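Local coordinates for protein internalin (Listeria monocytogenes serotype 4b, PDB 4FMZ) that is a leucine-rich-repeat internalin that probably takes part in bacterial adhesion to, and invasion of, host cells, at residues Gly24-Leu29 against Leu43-Leu49; Asn111-Leu117 against Lys133-Leu139; Val162-Lys168 against Leu184-Glu190; Lys266-Leu270 against Gln288-Phe293. All coordinates share one frame; numbering follows the deposited sequence.

Contact 1: residues Gly24-Leu29 against Leu43-Leu49; sequences GIRAVL and LESITKL. With EDO (1,2-ethanediol), chain D.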
# COMPACT_ATOMS: atom_id res chain seq x y z
N GLY A 24 -27.78 10.54 -3.49
CA GLY A 24 -27.21 9.32 -4.06
C GLY A 24 -28.24 8.23 -4.27
O GLY A 24 -28.15 7.48 -5.25
N ILE A 25 -29.21 8.12 -3.33
CA ILE A 25 -30.32 7.17 -3.42
C ILE A 25 -31.23 7.58 -4.60
O ILE A 25 -31.59 6.73 -5.42
CB ILE A 25 -31.11 7.05 -2.07
CG1 ILE A 25 -30.20 6.50 -0.93
CG2 ILE A 25 -32.38 6.18 -2.21
CD1 ILE A 25 -29.64 5.06 -1.10
N ARG A 26 -31.57 8.89 -4.70
CA ARG A 26 -32.37 9.45 -5.79
C ARG A 26 -31.72 9.14 -7.14
O ARG A 26 -32.39 8.63 -8.04
CB ARG A 26 -32.55 10.97 -5.62
CG ARG A 26 -33.46 11.60 -6.68
CD ARG A 26 -33.03 12.98 -7.17
NE ARG A 26 -31.65 13.06 -7.68
CZ ARG A 26 -31.24 12.67 -8.89
NH1 ARG A 26 -32.09 12.10 -9.74
NH2 ARG A 26 -29.98 12.83 -9.26
N ALA A 27 -30.39 9.39 -7.25
CA ALA A 27 -29.62 9.18 -8.47
C ALA A 27 -29.55 7.71 -8.88
O ALA A 27 -29.76 7.42 -10.06
CB ALA A 27 -28.21 9.75 -8.33
N VAL A 28 -29.28 6.78 -7.94
CA VAL A 28 -29.18 5.36 -8.27
C VAL A 28 -30.55 4.79 -8.72
O VAL A 28 -30.59 3.95 -9.61
CB VAL A 28 -28.50 4.51 -7.16
CG1 VAL A 28 -29.40 4.30 -5.94
CG2 VAL A 28 -27.98 3.18 -7.71
N LEU A 29 -31.67 5.28 -8.13
CA LEU A 29 -33.00 4.79 -8.48
C LEU A 29 -33.64 5.61 -9.61
O LEU A 29 -34.76 5.30 -10.03
CB LEU A 29 -33.90 4.79 -7.23
CG LEU A 29 -33.58 3.73 -6.15
CD1 LEU A 29 -34.24 4.08 -4.84
CD2 LEU A 29 -33.99 2.31 -6.59
N LEU A 43 -35.65 -0.24 -2.59
CA LEU A 43 -34.46 -0.15 -1.73
C LEU A 43 -33.70 -1.48 -1.70
O LEU A 43 -32.47 -1.48 -1.71
CB LEU A 43 -34.80 0.31 -0.31
CG LEU A 43 -35.30 1.76 -0.19
CD1 LEU A 43 -35.77 2.05 1.21
CD2 LEU A 43 -34.24 2.78 -0.63
N GLU A 44 -34.45 -2.60 -1.76
CA GLU A 44 -33.86 -3.94 -1.78
C GLU A 44 -33.26 -4.28 -3.17
O GLU A 44 -32.58 -5.30 -3.29
CB GLU A 44 -34.88 -4.99 -1.37
CG GLU A 44 -35.16 -4.98 0.13
CD GLU A 44 -36.29 -5.90 0.58
OE1 GLU A 44 -36.97 -6.51 -0.28
OE2 GLU A 44 -36.50 -5.99 1.81
N SER A 45 -33.47 -3.42 -4.19
CA SER A 45 -32.90 -3.63 -5.53
C SER A 45 -31.47 -3.06 -5.65
O SER A 45 -30.79 -3.36 -6.64
CB SER A 45 -33.80 -3.01 -6.60
OG SER A 45 -33.67 -1.60 -6.70
N ILE A 46 -31.02 -2.25 -4.66
CA ILE A 46 -29.70 -1.63 -4.65
C ILE A 46 -28.63 -2.61 -4.15
O ILE A 46 -28.57 -2.89 -2.95
CB ILE A 46 -29.68 -0.30 -3.83
CG1 ILE A 46 -30.85 0.65 -4.20
CG2 ILE A 46 -28.31 0.40 -3.90
CD1 ILE A 46 -30.94 1.04 -5.65
N THR A 47 -27.78 -3.09 -5.05
CA THR A 47 -26.67 -4.00 -4.73
C THR A 47 -25.35 -3.23 -4.72
O THR A 47 -24.36 -3.70 -4.16
CB THR A 47 -26.63 -5.18 -5.70
OG1 THR A 47 -26.41 -4.72 -7.03
CG2 THR A 47 -27.89 -6.03 -5.65
N LYS A 48 -25.34 -2.03 -5.36
CA LYS A 48 -24.18 -1.16 -5.48
C LYS A 48 -24.59 0.31 -5.29
O LYS A 48 -25.50 0.80 -5.97
CB LYS A 48 -23.52 -1.37 -6.85
CG LYS A 48 -22.32 -0.47 -7.16
CD LYS A 48 -21.61 -0.93 -8.43
CE LYS A 48 -20.45 -0.04 -8.80
NZ LYS A 48 -19.71 -0.56 -9.98
N LEU A 49 -23.91 0.99 -4.36
CA LEU A 49 -24.13 2.42 -4.10
C LEU A 49 -22.79 3.13 -3.98
O LEU A 49 -21.91 2.67 -3.24
CB LEU A 49 -24.99 2.66 -2.84
CG LEU A 49 -25.38 4.12 -2.51
CD1 LEU A 49 -26.48 4.64 -3.44
CD2 LEU A 49 -25.83 4.24 -1.07
C1 EDO D . -27.86 -1.82 -8.16
O1 EDO D . -27.40 -0.71 -7.42
C2 EDO D . -26.90 -2.12 -9.32
O2 EDO D . -27.40 -3.25 -10.01

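Contact 2: residues Asn111-Leu117 against Lys133-Leu139; sequences NLRELYL and KMYSLNL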
# COMPACT_ATOMS: atom_id res chain seq x y z
N ASN A 111 -18.78 -11.40 5.41
CA ASN A 111 -18.62 -11.69 3.98
C ASN A 111 -17.70 -10.65 3.30
O ASN A 111 -17.43 -10.74 2.10
CB ASN A 111 -19.96 -11.77 3.28
CG ASN A 111 -20.74 -12.98 3.70
OD1 ASN A 111 -20.21 -14.09 3.84
ND2 ASN A 111 -22.02 -12.78 3.92
N LEU A 112 -17.19 -9.67 4.08
CA LEU A 112 -16.30 -8.64 3.54
C LEU A 112 -15.01 -9.25 2.95
O LEU A 112 -14.37 -10.11 3.58
CB LEU A 112 -15.95 -7.59 4.61
CG LEU A 112 -16.96 -6.47 4.81
CD1 LEU A 112 -16.55 -5.58 5.98
CD2 LEU A 112 -17.14 -5.63 3.54
N ARG A 113 -14.70 -8.86 1.71
CA ARG A 113 -13.53 -9.30 0.95
C ARG A 113 -12.58 -8.12 0.76
O ARG A 113 -11.35 -8.29 0.84
CB ARG A 113 -13.96 -9.87 -0.43
CG ARG A 113 -14.95 -11.03 -0.39
CD ARG A 113 -14.42 -12.33 0.22
NE ARG A 113 -13.06 -12.71 -0.20
CZ ARG A 113 -12.76 -13.31 -1.35
NH1 ARG A 113 -13.70 -13.56 -2.25
NH2 ARG A 113 -11.50 -13.64 -1.63
N GLU A 114 -13.14 -6.93 0.53
CA GLU A 114 -12.36 -5.71 0.34
C GLU A 114 -12.86 -4.62 1.28
O GLU A 114 -14.05 -4.28 1.26
CB GLU A 114 -12.41 -5.24 -1.12
CG GLU A 114 -11.81 -6.21 -2.12
CD GLU A 114 -11.42 -5.62 -3.46
OE1 GLU A 114 -11.21 -4.39 -3.54
OE2 GLU A 114 -11.32 -6.41 -4.44
N LEU A 115 -11.96 -4.10 2.12
CA LEU A 115 -12.31 -3.07 3.09
C LEU A 115 -11.23 -1.99 3.16
O LEU A 115 -10.09 -2.30 3.53
CB LEU A 115 -12.53 -3.72 4.47
CG LEU A 115 -12.73 -2.79 5.68
CD1 LEU A 115 -14.07 -2.02 5.60
CD2 LEU A 115 -12.66 -3.59 6.95
N TYR A 116 -11.58 -0.73 2.79
CA TYR A 116 -10.63 0.39 2.86
C TYR A 116 -11.10 1.36 3.93
O TYR A 116 -12.24 1.83 3.91
CB TYR A 116 -10.44 1.15 1.52
CG TYR A 116 -10.02 0.34 0.31
CD1 TYR A 116 -9.60 -0.98 0.43
CD2 TYR A 116 -10.04 0.91 -0.96
CE1 TYR A 116 -9.26 -1.73 -0.69
CE2 TYR A 116 -9.69 0.17 -2.09
CZ TYR A 116 -9.30 -1.15 -1.95
OH TYR A 116 -9.00 -1.91 -3.05
N LEU A 117 -10.21 1.62 4.87
CA LEU A 117 -10.41 2.50 6.02
C LEU A 117 -9.28 3.51 6.08
O LEU A 117 -8.97 4.06 7.15
CB LEU A 117 -10.44 1.64 7.30
CG LEU A 117 -11.67 0.75 7.48
CD1 LEU A 117 -11.38 -0.33 8.49
CD2 LEU A 117 -12.87 1.57 7.90
N LYS A 133 -12.64 -13.76 5.71
CA LYS A 133 -12.71 -13.86 4.25
C LYS A 133 -11.94 -12.70 3.58
O LYS A 133 -11.84 -12.66 2.35
CB LYS A 133 -14.17 -13.87 3.76
CG LYS A 133 -14.93 -15.16 4.03
CD LYS A 133 -16.29 -15.08 3.34
CE LYS A 133 -17.17 -16.27 3.56
NZ LYS A 133 -18.46 -16.11 2.85
N MSE A 134 -11.41 -11.74 4.39
CA MSE A 134 -10.70 -10.56 3.87
C MSE A 134 -9.60 -10.94 2.86
O MSE A 134 -8.77 -11.81 3.14
CB MSE A 134 -10.07 -9.73 5.02
CG MSE A 134 -9.79 -8.27 4.63
SE MSE A 134 -11.38 -7.23 4.12
CE MSE A 134 -12.32 -7.28 5.84
N TYR A 135 -9.65 -10.29 1.69
CA TYR A 135 -8.73 -10.49 0.57
C TYR A 135 -7.84 -9.25 0.40
O TYR A 135 -6.66 -9.39 0.12
CB TYR A 135 -9.52 -10.78 -0.71
CG TYR A 135 -8.68 -10.91 -1.96
CD1 TYR A 135 -8.13 -12.13 -2.34
CD2 TYR A 135 -8.51 -9.83 -2.84
CE1 TYR A 135 -7.41 -12.28 -3.52
CE2 TYR A 135 -7.77 -9.96 -4.01
CZ TYR A 135 -7.22 -11.19 -4.35
OH TYR A 135 -6.51 -11.35 -5.51
N SER A 136 -8.41 -8.05 0.56
CA SER A 136 -7.67 -6.80 0.42
C SER A 136 -8.10 -5.82 1.51
O SER A 136 -9.28 -5.50 1.63
CB SER A 136 -7.90 -6.19 -0.96
OG SER A 136 -7.19 -4.97 -1.08
N LEU A 137 -7.13 -5.36 2.31
CA LEU A 137 -7.39 -4.46 3.41
C LEU A 137 -6.49 -3.24 3.35
O LEU A 137 -5.29 -3.36 3.16
CB LEU A 137 -7.20 -5.20 4.75
CG LEU A 137 -7.46 -4.41 6.04
CD1 LEU A 137 -8.95 -4.04 6.18
CD2 LEU A 137 -6.99 -5.22 7.25
N ASN A 138 -7.08 -2.06 3.54
CA ASN A 138 -6.32 -0.80 3.53
C ASN A 138 -6.56 -0.04 4.84
O ASN A 138 -7.65 0.52 5.05
CB ASN A 138 -6.69 0.07 2.31
CG ASN A 138 -5.82 1.30 2.17
OD1 ASN A 138 -4.99 1.61 3.04
ND2 ASN A 138 -6.01 2.06 1.10
N LEU A 139 -5.54 -0.01 5.69
CA LEU A 139 -5.56 0.71 6.98
C LEU A 139 -4.58 1.91 6.96
O LEU A 139 -4.23 2.47 8.01
CB LEU A 139 -5.19 -0.25 8.14
CG LEU A 139 -6.21 -1.38 8.42
CD1 LEU A 139 -5.68 -2.31 9.50
CD2 LEU A 139 -7.56 -0.83 8.82
O HOH W 1 -14.66 -11.53 6.00
O HOH W 2 -7.77 -4.86 -3.86

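Contact 3: residues Val162-Lys168 against Leu184-Glu190; sequences VTESKVK and LNYNQIE. With EDO (1,2-ethanediol), chain E.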
# COMPACT_ATOMS: atom_id res chain seq x y z
N VAL A 162 -0.70 -0.75 5.69
CA VAL A 162 -0.71 -0.16 7.03
C VAL A 162 0.40 0.89 6.99
O VAL A 162 1.57 0.52 6.91
CB VAL A 162 -0.55 -1.16 8.22
CG1 VAL A 162 -0.62 -0.42 9.56
CG2 VAL A 162 -1.59 -2.28 8.17
N THR A 163 0.05 2.17 6.92
CA THR A 163 1.06 3.23 6.80
C THR A 163 0.84 4.40 7.74
O THR A 163 -0.27 4.60 8.22
CB THR A 163 1.07 3.79 5.35
OG1 THR A 163 -0.20 4.37 5.07
CG2 THR A 163 1.43 2.74 4.29
N GLU A 164 1.91 5.21 7.94
CA GLU A 164 1.91 6.47 8.70
C GLU A 164 1.31 6.32 10.11
O GLU A 164 0.63 7.22 10.59
CB GLU A 164 1.13 7.54 7.93
CG GLU A 164 1.72 7.88 6.58
CD GLU A 164 0.89 8.90 5.83
OE1 GLU A 164 0.69 10.02 6.35
OE2 GLU A 164 0.43 8.57 4.72
N SER A 165 1.56 5.17 10.74
CA SER A 165 0.97 4.85 12.03
C SER A 165 2.02 4.65 13.14
O SER A 165 3.21 4.86 12.92
CB SER A 165 0.12 3.59 11.90
OG SER A 165 0.96 2.46 11.76
N LYS A 166 1.55 4.23 14.32
CA LYS A 166 2.39 3.96 15.48
C LYS A 166 2.75 2.46 15.54
O LYS A 166 3.27 1.99 16.56
CB LYS A 166 1.69 4.44 16.76
CG LYS A 166 1.61 5.96 16.85
CD LYS A 166 0.99 6.45 18.14
CE LYS A 166 0.80 7.95 18.08
NZ LYS A 166 0.37 8.52 19.39
N VAL A 167 2.53 1.71 14.42
CA VAL A 167 2.81 0.27 14.32
C VAL A 167 4.32 0.01 14.42
O VAL A 167 5.12 0.49 13.60
CB VAL A 167 2.19 -0.41 13.06
CG1 VAL A 167 2.82 -1.79 12.79
CG2 VAL A 167 0.68 -0.53 13.20
N LYS A 168 4.68 -0.78 15.43
CA LYS A 168 6.04 -1.24 15.72
C LYS A 168 6.15 -2.73 15.43
O LYS A 168 7.00 -3.17 14.65
CB LYS A 168 6.37 -1.00 17.20
CG LYS A 168 7.04 0.32 17.50
CD LYS A 168 8.27 0.13 18.37
CE LYS A 168 9.01 1.44 18.54
NZ LYS A 168 9.86 1.77 17.36
N LEU A 184 4.09 -1.27 4.35
CA LEU A 184 4.34 -0.91 5.74
C LEU A 184 5.13 0.40 5.81
O LEU A 184 5.92 0.61 6.73
CB LEU A 184 5.07 -2.05 6.47
CG LEU A 184 4.23 -3.33 6.72
CD1 LEU A 184 5.06 -4.37 7.44
CD2 LEU A 184 2.94 -3.05 7.52
N ASN A 185 4.87 1.29 4.85
CA ASN A 185 5.58 2.57 4.74
C ASN A 185 5.31 3.48 5.93
O ASN A 185 4.19 3.54 6.43
CB ASN A 185 5.16 3.32 3.46
CG ASN A 185 5.58 2.66 2.18
OD1 ASN A 185 6.53 1.88 2.11
ND2 ASN A 185 4.88 3.00 1.11
N TYR A 186 6.35 4.22 6.35
CA TYR A 186 6.31 5.27 7.36
C TYR A 186 5.62 4.85 8.68
O TYR A 186 4.70 5.53 9.15
CB TYR A 186 5.63 6.54 6.77
CG TYR A 186 6.07 7.87 7.37
CD1 TYR A 186 6.57 7.94 8.66
CD2 TYR A 186 5.89 9.06 6.67
CE1 TYR A 186 6.93 9.16 9.24
CE2 TYR A 186 6.26 10.28 7.23
CZ TYR A 186 6.78 10.33 8.51
OH TYR A 186 7.18 11.52 9.08
N ASN A 187 6.12 3.80 9.31
CA ASN A 187 5.59 3.39 10.61
C ASN A 187 6.71 3.58 11.64
O ASN A 187 7.51 4.51 11.47
CB ASN A 187 5.04 1.97 10.53
CG ASN A 187 3.78 1.89 9.69
OD1 ASN A 187 2.84 2.66 9.87
ND2 ASN A 187 3.73 0.97 8.73
N GLN A 188 6.79 2.74 12.69
CA GLN A 188 7.85 2.80 13.71
C GLN A 188 8.49 1.40 13.83
O GLN A 188 8.83 0.95 14.93
CB GLN A 188 7.26 3.28 15.07
CG GLN A 188 6.54 4.64 15.04
CD GLN A 188 7.44 5.80 14.68
OE1 GLN A 188 8.55 5.95 15.19
NE2 GLN A 188 6.96 6.68 13.80
N ILE A 189 8.66 0.72 12.68
CA ILE A 189 9.14 -0.66 12.63
C ILE A 189 10.67 -0.74 12.71
O ILE A 189 11.39 -0.20 11.87
CB ILE A 189 8.58 -1.42 11.39
CG1 ILE A 189 7.03 -1.38 11.35
CG2 ILE A 189 9.06 -2.87 11.36
CD1 ILE A 189 6.44 -1.56 9.96
N GLU A 190 11.15 -1.46 13.72
CA GLU A 190 12.58 -1.72 13.96
C GLU A 190 12.96 -3.12 13.48
O GLU A 190 14.07 -3.31 12.97
CB GLU A 190 12.90 -1.62 15.46
CG GLU A 190 12.82 -0.23 16.07
CD GLU A 190 12.95 -0.21 17.58
OE1 GLU A 190 13.83 -0.92 18.12
OE2 GLU A 190 12.19 0.54 18.24
C1 EDO E . 10.62 7.54 11.84
O1 EDO E . 9.43 7.79 12.58
C2 EDO E . 10.47 6.21 11.08
O2 EDO E . 10.25 5.16 12.01
O HOH W 3 4.53 6.98 11.61
O HOH W 4 9.61 -3.48 15.24

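Contact 4: residues Lys266-Leu270 against Gln288-Phe293; sequences KLKML and QLNSLF. With EDO (1,2-ethanediol), chain F.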
# COMPACT_ATOMS: atom_id res chain seq x y z
N LYS A 266 17.51 -9.76 -13.45
CA LYS A 266 16.23 -9.24 -13.94
C LYS A 266 16.05 -7.77 -13.51
O LYS A 266 15.13 -7.12 -13.99
CB LYS A 266 15.03 -10.11 -13.50
CG LYS A 266 14.95 -11.43 -14.26
CD LYS A 266 13.59 -12.10 -14.11
N LEU A 267 16.96 -7.25 -12.64
CA LEU A 267 16.88 -5.87 -12.16
C LEU A 267 16.86 -4.86 -13.31
O LEU A 267 17.77 -4.84 -14.14
CB LEU A 267 18.02 -5.50 -11.21
CG LEU A 267 17.89 -5.89 -9.73
CD1 LEU A 267 19.13 -5.48 -8.97
CD2 LEU A 267 16.67 -5.22 -9.09
N LYS A 268 15.80 -4.03 -13.34
CA LYS A 268 15.59 -2.94 -14.29
C LYS A 268 15.77 -1.60 -13.57
O LYS A 268 16.15 -0.61 -14.20
CB LYS A 268 14.19 -3.01 -14.92
CG LYS A 268 13.90 -4.27 -15.75
CD LYS A 268 14.55 -4.24 -17.14
CE LYS A 268 13.60 -4.64 -18.24
NZ LYS A 268 12.60 -3.57 -18.53
N MSE A 269 15.46 -1.57 -12.26
CA MSE A 269 15.56 -0.36 -11.44
C MSE A 269 16.42 -0.63 -10.22
O MSE A 269 16.16 -1.55 -9.45
CB MSE A 269 14.15 0.14 -11.04
CG MSE A 269 14.07 0.84 -9.65
SE MSE A 269 14.93 2.54 -9.59
CE MSE A 269 13.36 3.70 -9.30
N LEU A 270 17.46 0.19 -10.05
CA LEU A 270 18.29 0.06 -8.87
C LEU A 270 18.50 1.43 -8.26
O LEU A 270 19.19 2.26 -8.85
CB LEU A 270 19.64 -0.64 -9.15
CG LEU A 270 20.57 -0.78 -7.95
CD1 LEU A 270 19.94 -1.64 -6.83
CD2 LEU A 270 21.91 -1.37 -8.37
N GLN A 288 20.75 -5.36 -18.06
CA GLN A 288 19.32 -5.11 -18.32
C GLN A 288 18.78 -3.83 -17.60
O GLN A 288 17.66 -3.42 -17.88
CB GLN A 288 18.50 -6.37 -17.92
CG GLN A 288 17.16 -6.54 -18.65
CD GLN A 288 17.22 -7.07 -20.08
OE1 GLN A 288 18.18 -6.84 -20.84
NE2 GLN A 288 16.16 -7.74 -20.49
N LEU A 289 19.58 -3.22 -16.70
CA LEU A 289 19.19 -2.01 -15.95
C LEU A 289 18.76 -0.83 -16.86
O LEU A 289 19.42 -0.56 -17.87
CB LEU A 289 20.37 -1.52 -15.07
CG LEU A 289 20.54 -2.19 -13.71
CD1 LEU A 289 21.93 -1.86 -13.12
CD2 LEU A 289 19.41 -1.80 -12.74
N ASN A 290 17.65 -0.14 -16.50
CA ASN A 290 17.16 1.04 -17.23
C ASN A 290 17.33 2.30 -16.38
O ASN A 290 17.46 3.39 -16.92
CB ASN A 290 15.67 0.89 -17.62
CG ASN A 290 15.37 -0.21 -18.61
OD1 ASN A 290 14.36 -0.92 -18.49
ND2 ASN A 290 16.20 -0.38 -19.63
N SER A 291 17.25 2.15 -15.05
CA SER A 291 17.34 3.27 -14.11
C SER A 291 18.27 2.92 -12.99
O SER A 291 18.11 1.88 -12.33
CB SER A 291 15.96 3.63 -13.57
OG SER A 291 15.03 3.77 -14.64
N LEU A 292 19.26 3.79 -12.78
CA LEU A 292 20.29 3.57 -11.77
C LEU A 292 20.53 4.84 -11.00
O LEU A 292 20.89 5.87 -11.58
CB LEU A 292 21.58 3.08 -12.45
CG LEU A 292 22.84 2.84 -11.60
CD1 LEU A 292 22.61 1.78 -10.52
CD2 LEU A 292 23.96 2.39 -12.48
N PHE A 293 20.32 4.79 -9.67
CA PHE A 293 20.51 5.95 -8.80
C PHE A 293 21.68 5.67 -7.86
O PHE A 293 21.58 4.84 -6.94
CB PHE A 293 19.22 6.29 -8.04
CG PHE A 293 18.05 6.60 -8.95
CD1 PHE A 293 17.21 5.59 -9.41
CD2 PHE A 293 17.82 7.89 -9.40
CE1 PHE A 293 16.16 5.87 -10.28
CE2 PHE A 293 16.77 8.17 -10.28
CZ PHE A 293 15.93 7.16 -10.70
C1 EDO F . 12.61 1.64 -14.56
O1 EDO F . 11.77 2.63 -15.17
C2 EDO F . 12.10 0.21 -14.87
O2 EDO F . 12.22 -0.08 -16.26
O HOH W 5 19.79 -6.59 -15.06

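Contact 1: residues Gly24-Leu29 against Leu43-Leu49
Leu49 CD1 stands over the face of the Gly24 peptide, almost straight above Gly24 O at 3.8 Å. Val28 CG2 instead approaches the Lys48 peptide at its edge, close to its plane and 3.9 Å from Lys48 O. Most of the rest is branched and aliphatic, in keeping with the absence of a polar bond across the contact. Val28 points at the other segment and touches Ile46, Lys48 and Leu49. Its CG1 sits between the backbone N and the carbonyl carbon (chi1 73°), a torsion that aims this methyl at Ile46. Ile46 has two modelled conformers; in the one described, the side chains meet tip to tip, Val28 CG1 3.6 Å from Ile46 CD1, and Leu29 CD2 comes within 3.4 Å of the same CD1, so both approaches are doubtful in detail. Val28 CG1 also touches Leu49 CD1, whose side chain crosses that of Val28 at about a right angle. One turn earlier, Ile25 uses both branches: CD1 rests 3.9 Å from Leu49 CD2, while CG2 reaches Leu43 CD2 at 4.2 Å. Lys48 N donates, at 3.2 Å, to O1 of an ethanediol that probably came from the crystallisation liquor. The Lys48 side chain is fully extended and makes a cation-pi contact with Tyr70. Ile12 and Phe16 pack against Ile25, and Val38 against Leu29 and Leu43. Helix 19-29 thus lies against the turn Leu43-Ile46 and the first strand of the parallel array, 48-50, the arrangement of an internalin N-terminal cap closing the hydrophobic core of the leucine-rich repeats.

Contact 2: residues Asn111-Leu117 against Lys133-Leu139
Bends at chi2 and chi3 fold Arg113 back toward Lys133, where NE donates at 2.8 Å to Lys133 O, which lies at the guanidinium edge, somewhat tilted from its plane; NH2 approaches Tyr135 CB. Lys133, by contrast, is extended beyond CG and runs alongside Asn111, where NZ meets OD1 at 2.9 Å. The other end of that amide, Asn111 ND2, is bonded to Val88 O. Met134, present as selenomethionine, curls inward at chi2 and chi3, which brings its CE to 3.8 Å from both Leu112 CB and Leu115 CB. Strands 114-116 and 136-138 are parallel, 6° apart in direction, and are neighbouring rungs of the leucine-rich-repeat solenoid. Arg113 O accepts from two successive amides, Tyr135 N in its carbonyl plane and Ser136 N nearly along the C=O axis; the ladder then continues through Leu115 N to Ser136 O, Asn138 N to Leu115 O and Leu117 N to Asn138 O. Leu115 and Leu137 point to the core and lie side by side, CD2 of the first 3.8 Å from CD1 of the second. The opposite face carries Glu114, Tyr116, Ser136 and Asn138. There the Tyr116 ring, its plane 63° from the Asn138 amide, touches Asn138 CB through CD1 at 3.6 Å. Asn138 OD1 accepts from Gly140 N, and a water joins Tyr116 OH to Ser136 OG.

Contact 3: residues Val162-Lys168 against Leu184-Glu190
Lys168 NZ grips two acceptors of the neighbouring coil at 2.8 Å each: Glu190 OE2, in a salt bridge that uses the anti lone pair of that oxygen, and the backbone Gln188 O. Bends at chi2 and chi4 of the lysine bring its ammonium group between them. Deeper in, the buried Asn187 spends its amide on the loop before it. Its OD1 accepts from Ser165 N in the carbonyl plane and from Ser165 OG at 2.7 Å, the latter from above that plane. Its ND2 donates at 2.9 Å to Val162 O, which lies in the amide plane of Asn187 (170° at the hydrogen), although ND2 stands well above the Val162 carbonyl plane, not on a lone pair; a weaker bond goes to Leu184 O. Three good bonds and one weak one fix the amide's rotation. Asn209 ND2 in turn reaches Leu184 O: this is the asparagine ladder of leucine-rich repeats, with Asn187 and Asn209 successive members and Ser165 in the equivalent place one coil earlier. Ser165 OG also accepts from Val167 N, an ST turn. Backbone bonds from Glu164 N to Asn185 O and from Gln188 N to Val167 O (2.9 Å) pair the coils further. A water bridges Ser165 O, Tyr186 O and Gln188 NE2. Asn185 N, by contrast, is buried with no partner in the model. Towards the core, Val162 CB lies 4.0 Å from Leu184 CD2, and Val167 CG1 packs loosely, 4.5 Å from Ile189 CG1.

Contact 4: residues Lys266-Leu270 against Gln288-Phe293
Leu267 meets the next coil through CB, 4.2 Å from Leu289 CD2, while its carbonyl accepts from a water that bridges weakly to Gln288 N. At Lys268 the backbone O takes two amides, Asn290 N at 2.8 Å and Ser291 N at 3.1 Å. The side chain, bent at chi2, chi3 and chi4, runs alongside both Gln288 and Asn290: CD touches Gln288 CG, and NZ donates to Asn290 OD1 at 3.2 Å, in the carbonyl plane. Asn290 is held at its other end as well, since ND2 donates to Asn312 O. From Met269 onward the segments form adjacent parallel strands of the leucine-rich-repeat solenoid, Met269 paired with Ser291 and Leu270 with Leu292, so that successive residues alternate between the strand face lined by Met269 and Ser291 and the leucine core. Met269, a selenomethionine, makes a Met-aromatic contact: SE sits at the edge of the Phe293 ring, 81° off its normal and 3.6 Å from CE1. Phe317 meets that same ring edge-to-face. Leu270 N donates to Ser291 O, and Leu270 O accepts from Phe293 N at 2.9 Å. Inside, Leu270 CB rests 3.8 Å from Leu289 CD2, and Leu270 CD2 lies 3.9 Å from Leu292 CD1.

The four contacts follow one another along the chain and along the curved solenoid. Contact 1 joins cap helix 19-29 to strand 48-50, an outermost strand of the parallel array; contacts 2 and 4 pair strands further along that array, and contact 3 joins the loops that follow strands 159-161 and 181-183. Centres of contacts 1 and 2 are about 22 Å apart, those of 2 and 3 about 19 Å, and those of 3 and 4 about 28 Å; from centre to centre, contacts 1 and 4 are separated by about 49 Å. Only contacts 2 and 3 touch, with Leu139 CB 4.1 Å from Val162 CG2. The elongated repeat body is therefore built from local neighbour-to-neighbour pairings, capped at its N-terminal end.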